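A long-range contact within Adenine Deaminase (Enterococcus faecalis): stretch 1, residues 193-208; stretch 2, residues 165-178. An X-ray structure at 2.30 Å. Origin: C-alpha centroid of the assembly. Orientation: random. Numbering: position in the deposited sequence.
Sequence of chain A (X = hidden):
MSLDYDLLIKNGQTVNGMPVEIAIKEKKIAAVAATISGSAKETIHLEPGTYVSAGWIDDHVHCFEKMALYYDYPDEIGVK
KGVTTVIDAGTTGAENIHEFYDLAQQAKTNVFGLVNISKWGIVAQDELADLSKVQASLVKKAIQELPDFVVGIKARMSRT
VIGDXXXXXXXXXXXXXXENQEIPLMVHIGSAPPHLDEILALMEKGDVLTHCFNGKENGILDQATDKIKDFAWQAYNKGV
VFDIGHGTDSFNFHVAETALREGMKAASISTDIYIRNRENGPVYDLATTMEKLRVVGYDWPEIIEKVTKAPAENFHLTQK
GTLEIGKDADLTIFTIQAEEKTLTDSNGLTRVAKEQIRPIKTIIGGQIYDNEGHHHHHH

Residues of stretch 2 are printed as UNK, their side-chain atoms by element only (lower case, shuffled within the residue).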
# COMPACT_ATOMS: atom_id res chain seq x y z
N PRO A 193 -15.47 7.32 -18.33
CA PRO A 193 -14.30 6.81 -19.06
C PRO A 193 -13.00 6.95 -18.28
O PRO A 193 -12.92 7.74 -17.35
CB PRO A 193 -14.30 7.67 -20.32
CG PRO A 193 -14.71 9.01 -19.76
CD PRO A 193 -15.88 8.63 -18.85
N PRO A 194 -11.98 6.18 -18.66
CA PRO A 194 -12.05 5.23 -19.77
C PRO A 194 -12.68 3.93 -19.30
O PRO A 194 -12.89 3.72 -18.11
CB PRO A 194 -10.58 5.01 -20.16
CG PRO A 194 -9.82 6.13 -19.42
CD PRO A 194 -10.60 6.29 -18.16
N HIS A 195 -12.98 3.05 -20.25
CA HIS A 195 -13.56 1.76 -19.93
C HIS A 195 -12.42 0.88 -19.41
O HIS A 195 -11.29 0.98 -19.89
CB HIS A 195 -14.19 1.15 -21.18
CG HIS A 195 -15.47 1.81 -21.57
ND1 HIS A 195 -16.63 1.70 -20.83
CD2 HIS A 195 -15.77 2.64 -22.60
CE1 HIS A 195 -17.58 2.44 -21.38
NE2 HIS A 195 -17.08 3.02 -22.45
N LEU A 196 -12.72 0.04 -18.43
CA LEU A 196 -11.70 -0.81 -17.82
C LEU A 196 -10.88 -1.62 -18.82
O LEU A 196 -9.66 -1.68 -18.71
CB LEU A 196 -12.35 -1.75 -16.80
CG LEU A 196 -11.37 -2.57 -15.95
CD1 LEU A 196 -10.41 -1.64 -15.20
CD2 LEU A 196 -12.14 -3.43 -14.96
N ASP A 197 -11.55 -2.25 -19.78
CA ASP A 197 -10.87 -3.07 -20.77
C ASP A 197 -9.81 -2.29 -21.54
O ASP A 197 -8.75 -2.83 -21.88
CB ASP A 197 -11.89 -3.68 -21.74
CG ASP A 197 -12.80 -2.64 -22.37
OD1 ASP A 197 -13.41 -1.85 -21.63
OD2 ASP A 197 -12.92 -2.63 -23.61
N GLU A 198 -10.08 -1.02 -21.80
CA GLU A 198 -9.15 -0.18 -22.53
C GLU A 198 -7.94 0.11 -21.65
O GLU A 198 -6.81 0.21 -22.12
CB GLU A 198 -9.85 1.13 -22.93
CG GLU A 198 -9.12 1.96 -23.97
CD GLU A 198 -9.93 3.19 -24.40
OE1 GLU A 198 -9.46 3.91 -25.30
OE2 GLU A 198 -11.02 3.43 -23.83
N ILE A 199 -8.18 0.25 -20.35
CA ILE A 199 -7.13 0.51 -19.38
C ILE A 199 -6.25 -0.72 -19.16
O ILE A 199 -5.02 -0.64 -19.22
CB ILE A 199 -7.72 0.92 -18.01
CG1 ILE A 199 -8.45 2.26 -18.15
CG2 ILE A 199 -6.63 1.01 -16.96
CD1 ILE A 199 -9.15 2.71 -16.89
N LEU A 200 -6.90 -1.85 -18.91
CA LEU A 200 -6.20 -3.10 -18.67
C LEU A 200 -5.39 -3.53 -19.88
O LEU A 200 -4.33 -4.14 -19.74
CB LEU A 200 -7.20 -4.20 -18.30
CG LEU A 200 -7.90 -4.05 -16.94
CD1 LEU A 200 -8.96 -5.13 -16.78
CD2 LEU A 200 -6.89 -4.16 -15.82
N ALA A 201 -5.89 -3.20 -21.07
CA ALA A 201 -5.21 -3.56 -22.31
C ALA A 201 -3.83 -2.90 -22.44
O ALA A 201 -2.92 -3.48 -23.02
CB ALA A 201 -6.08 -3.18 -23.50
N LEU A 202 -3.69 -1.70 -21.90
CA LEU A 202 -2.42 -0.99 -21.99
C LEU A 202 -1.43 -1.31 -20.86
O LEU A 202 -0.24 -1.04 -20.98
CB LEU A 202 -2.66 0.52 -22.05
CG LEU A 202 -3.10 1.10 -23.40
CD1 LEU A 202 -4.45 0.54 -23.81
CD2 LEU A 202 -3.17 2.62 -23.29
N MSE A 203 -1.93 -1.89 -19.78
CA MSE A 203 -1.06 -2.23 -18.65
C MSE A 203 -0.33 -3.55 -18.87
O MSE A 203 -0.84 -4.45 -19.53
CB MSE A 203 -1.88 -2.28 -17.36
CG MSE A 203 -2.51 -0.93 -17.00
SE MSE A 203 -3.51 -0.97 -15.35
CE MSE A 203 -5.16 -1.64 -16.03
N GLU A 204 0.86 -3.65 -18.29
CA GLU A 204 1.67 -4.85 -18.43
C GLU A 204 2.04 -5.43 -17.07
O GLU A 204 1.81 -4.79 -16.03
CB GLU A 204 2.96 -4.52 -19.19
CG GLU A 204 2.74 -3.86 -20.55
CD GLU A 204 4.03 -3.39 -21.19
OE1 GLU A 204 4.70 -2.51 -20.60
OE2 GLU A 204 4.39 -3.89 -22.27
N LYS A 205 2.61 -6.63 -17.08
CA LYS A 205 3.03 -7.28 -15.85
C LYS A 205 3.90 -6.27 -15.09
O LYS A 205 4.76 -5.63 -15.68
CB LYS A 205 3.86 -8.53 -16.15
CG LYS A 205 4.41 -9.21 -14.91
CD LYS A 205 5.33 -10.36 -15.27
CE LYS A 205 5.91 -11.01 -14.01
NZ LYS A 205 6.85 -12.12 -14.33
N GLY A 206 3.65 -6.13 -13.79
CA GLY A 206 4.43 -5.20 -13.00
C GLY A 206 3.69 -3.90 -12.74
O GLY A 206 3.97 -3.22 -11.75
N ASP A 207 2.78 -3.53 -13.63
CA ASP A 207 2.00 -2.32 -13.45
C ASP A 207 1.01 -2.63 -12.33
O ASP A 207 0.42 -3.70 -12.30
CB ASP A 207 1.25 -1.94 -14.73
CG ASP A 207 2.18 -1.44 -15.84
OD1 ASP A 207 3.22 -0.83 -15.52
OD2 ASP A 207 1.85 -1.65 -17.03
N VAL A 208 0.84 -1.68 -11.42
CA VAL A 208 -0.05 -1.88 -10.29
C VAL A 208 -1.43 -1.28 -10.51
O VAL A 208 -1.57 -0.08 -10.73
CB VAL A 208 0.57 -1.28 -9.00
CG1 VAL A 208 -0.31 -1.58 -7.79
CG2 VAL A 208 1.98 -1.84 -8.78
N UNK A 165 -9.93 13.88 -22.07
CA UNK A 165 -8.69 13.30 -22.58
C UNK A 165 -8.65 11.78 -22.72
O UNK A 165 -7.63 11.21 -23.10
c UNK A 165 -7.51 13.79 -21.74
c UNK A 165 -7.29 15.29 -21.88
n UNK A 165 -7.60 15.82 -23.06
o UNK A 165 -6.84 15.96 -20.94
N UNK A 166 -9.77 11.13 -22.42
CA UNK A 166 -9.86 9.68 -22.55
C UNK A 166 -8.72 8.84 -22.00
O UNK A 166 -8.32 8.99 -20.84
N UNK A 167 -8.19 7.95 -22.83
CA UNK A 167 -7.11 7.04 -22.44
C UNK A 167 -5.72 7.64 -22.65
O UNK A 167 -4.72 7.10 -22.17
c UNK A 167 -6.88 4.20 -21.23
c UNK A 167 -7.21 5.72 -23.25
c UNK A 167 -6.72 5.94 -24.68
c UNK A 167 -6.37 4.63 -22.59
N UNK A 168 -5.67 8.76 -23.37
CA UNK A 168 -4.41 9.43 -23.67
C UNK A 168 -3.46 9.62 -22.48
O UNK A 168 -2.25 9.46 -22.62
c UNK A 168 -4.67 10.81 -24.32
o UNK A 168 -5.54 10.66 -25.45
c UNK A 168 -3.36 11.42 -24.79
N UNK A 169 -3.99 9.96 -21.29
CA UNK A 169 -3.11 10.15 -20.14
C UNK A 169 -2.32 8.89 -19.77
O UNK A 169 -1.17 8.98 -19.34
c UNK A 169 -4.07 10.58 -19.03
c UNK A 169 -5.13 11.32 -19.80
c UNK A 169 -5.36 10.39 -20.97
N UNK A 170 -2.95 7.73 -19.93
CA UNK A 170 -2.29 6.47 -19.61
C UNK A 170 -1.17 6.19 -20.60
O UNK A 170 -0.10 5.72 -20.21
c UNK A 170 -2.10 3.97 -17.86
c UNK A 170 -3.93 2.93 -19.22
c UNK A 170 -3.31 5.32 -19.61
c UNK A 170 -2.78 3.93 -19.23
N UNK A 171 -1.40 6.48 -21.88
CA UNK A 171 -0.37 6.25 -22.89
C UNK A 171 0.85 7.08 -22.52
O UNK A 171 1.98 6.61 -22.63
o UNK A 171 -1.24 6.01 -27.15
o UNK A 171 -3.30 6.63 -26.67
c UNK A 171 -2.18 6.18 -26.34
c UNK A 171 -0.84 6.68 -24.28
c UNK A 171 -1.94 5.82 -24.88
N UNK A 172 0.61 8.31 -22.09
CA UNK A 172 1.69 9.20 -21.68
C UNK A 172 2.39 8.60 -20.46
O UNK A 172 3.61 8.70 -20.33
c UNK A 172 0.54 11.45 -22.44
c UNK A 172 1.13 10.59 -21.32
c UNK A 172 0.03 12.75 -21.84
c UNK A 172 1.59 11.74 -23.51
N UNK A 173 1.61 7.99 -19.57
CA UNK A 173 2.17 7.37 -18.37
C UNK A 173 3.11 6.23 -18.77
O UNK A 173 4.21 6.11 -18.24
c UNK A 173 1.05 6.85 -17.48
N UNK A 174 2.68 5.40 -19.72
CA UNK A 174 3.51 4.30 -20.18
C UNK A 174 4.78 4.81 -20.86
O UNK A 174 5.85 4.20 -20.75
c UNK A 174 2.82 0.49 -20.00
c UNK A 174 2.72 3.40 -21.12
n UNK A 174 3.44 -0.41 -18.98
c UNK A 174 1.57 2.64 -20.44
c UNK A 174 2.09 1.67 -19.38
N UNK A 175 4.67 5.93 -21.58
CA UNK A 175 5.82 6.51 -22.26
C UNK A 175 6.82 7.00 -21.22
O UNK A 175 8.02 6.74 -21.33
o UNK A 175 5.12 9.76 -25.25
n UNK A 175 6.60 10.89 -23.99
c UNK A 175 5.37 7.69 -23.14
c UNK A 175 6.50 8.47 -23.78
c UNK A 175 6.01 9.77 -24.41
N UNK A 176 6.31 7.72 -20.23
CA UNK A 176 7.13 8.25 -19.14
C UNK A 176 7.82 7.10 -18.41
O UNK A 176 8.95 7.25 -17.93
c UNK A 176 4.65 10.98 -17.96
c UNK A 176 6.26 9.02 -18.13
c UNK A 176 7.09 9.41 -16.91
c UNK A 176 5.66 10.25 -18.81
N UNK A 177 7.15 5.96 -18.33
CA UNK A 177 7.71 4.78 -17.66
C UNK A 177 8.89 4.29 -18.50
O UNK A 177 9.95 3.96 -17.97
c UNK A 177 7.17 2.38 -16.91
n UNK A 177 5.85 0.87 -15.54
c UNK A 177 6.10 1.31 -16.77
c UNK A 177 6.66 3.67 -17.55
o UNK A 177 5.50 0.88 -17.76
N UNK A 178 8.68 4.25 -19.81
CA UNK A 178 9.70 3.82 -20.74
C UNK A 178 10.93 4.73 -20.64
O UNK A 178 12.07 4.27 -20.71
o UNK A 178 10.54 1.21 -22.26
n UNK A 178 9.75 1.22 -24.36
c UNK A 178 10.14 1.83 -23.25
c UNK A 178 9.14 3.87 -22.17
c UNK A 178 10.07 3.34 -23.24
O HOH W 1 -10.18 6.50 -24.97

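Position 165 has two side-chain carbons, the second carrying one oxygen and one nitrogen, and lies out of reach of stretch 1: N165. It opens a type II' turn that ends at 168.

Position 166 has no side-chain atoms and meets P194 through its backbone; its phi of 46° favors the residue that lacks a side chain, G166. Its backbone O lies 3.5 Å from CG of P194.

Position 167 has four carbons, forked at the first, with one arm two carbons long, set against P194, E198, I199 and L202: I167. It packs against P194 and, on the helix, I199 and L202. CD1 of I167 is 3.9 Å from CB of P194 and 4.0 Å from CG1 of I199, while CG1 of I167 is 3.8 Å from CD2 of L202. A water accepts from N of I167 (3.3 Å) and donates to OE1 of E198 (2.7 Å).

Position 168 has one carbon bearing an oxygen and a carbon, pointing away: T168, at the end of the turn.

At 169 three carbons close onto the backbone N, giving P169, which does not touch stretch 1.

Position 170 has four carbons forked at the second, set against I199 and L202: L170. Its CD2 packs 4.0 Å from CG2 of I199 and 3.9 Å from CB of L202.

Position 171 has three carbons, the third with two oxygens, and touches L202: E171. Its aliphatic part serves here, CG lying 3.8 Å from CD2 of L202.

Position 172, four carbons forked at the second, is L172; position 173, a single carbon, is A173. Both are out of reach.

Position 174 carries four carbons in a row ending in nitrogen, which reaches two acidic side chains: K174. NZ of K174 forms salt bridges with OE1 of E204 (2.9 Å) and OD2 of D207 (2.8 Å).

Position 175, three carbons with an oxygen and a nitrogen on the third, is Q175, out of reach. Position 176, four carbons forked at the first with one longer arm, is I176, also remote.

Position 177 again has three carbons ending in oxygen and nitrogen, next to D207: Q177. Its NE2 donates to OD1 of D207 (3.1 Å), and its OE1 accepts from NZ of K174 (2.7 Å).

Position 178 has the same composition, Q178, and makes no contact.

The contact works by zones. Two helices run nearly parallel, at 11°, their axes 10.5 Å apart at closest approach. I167 and L170 supply the greasy end against P194, I199 and L202. One turn beyond L170, K174 joins the charges of the E204–D207 turn, where N of E204 also donates to OD2 of D207 (2.6 Å). The rule is apolar packing at one end and, one turn on, a lysine held by two acids of a turn that also hydrogen-bonds within itself.

Stretch 2 (165-178) NGITPLELAKQIQQ
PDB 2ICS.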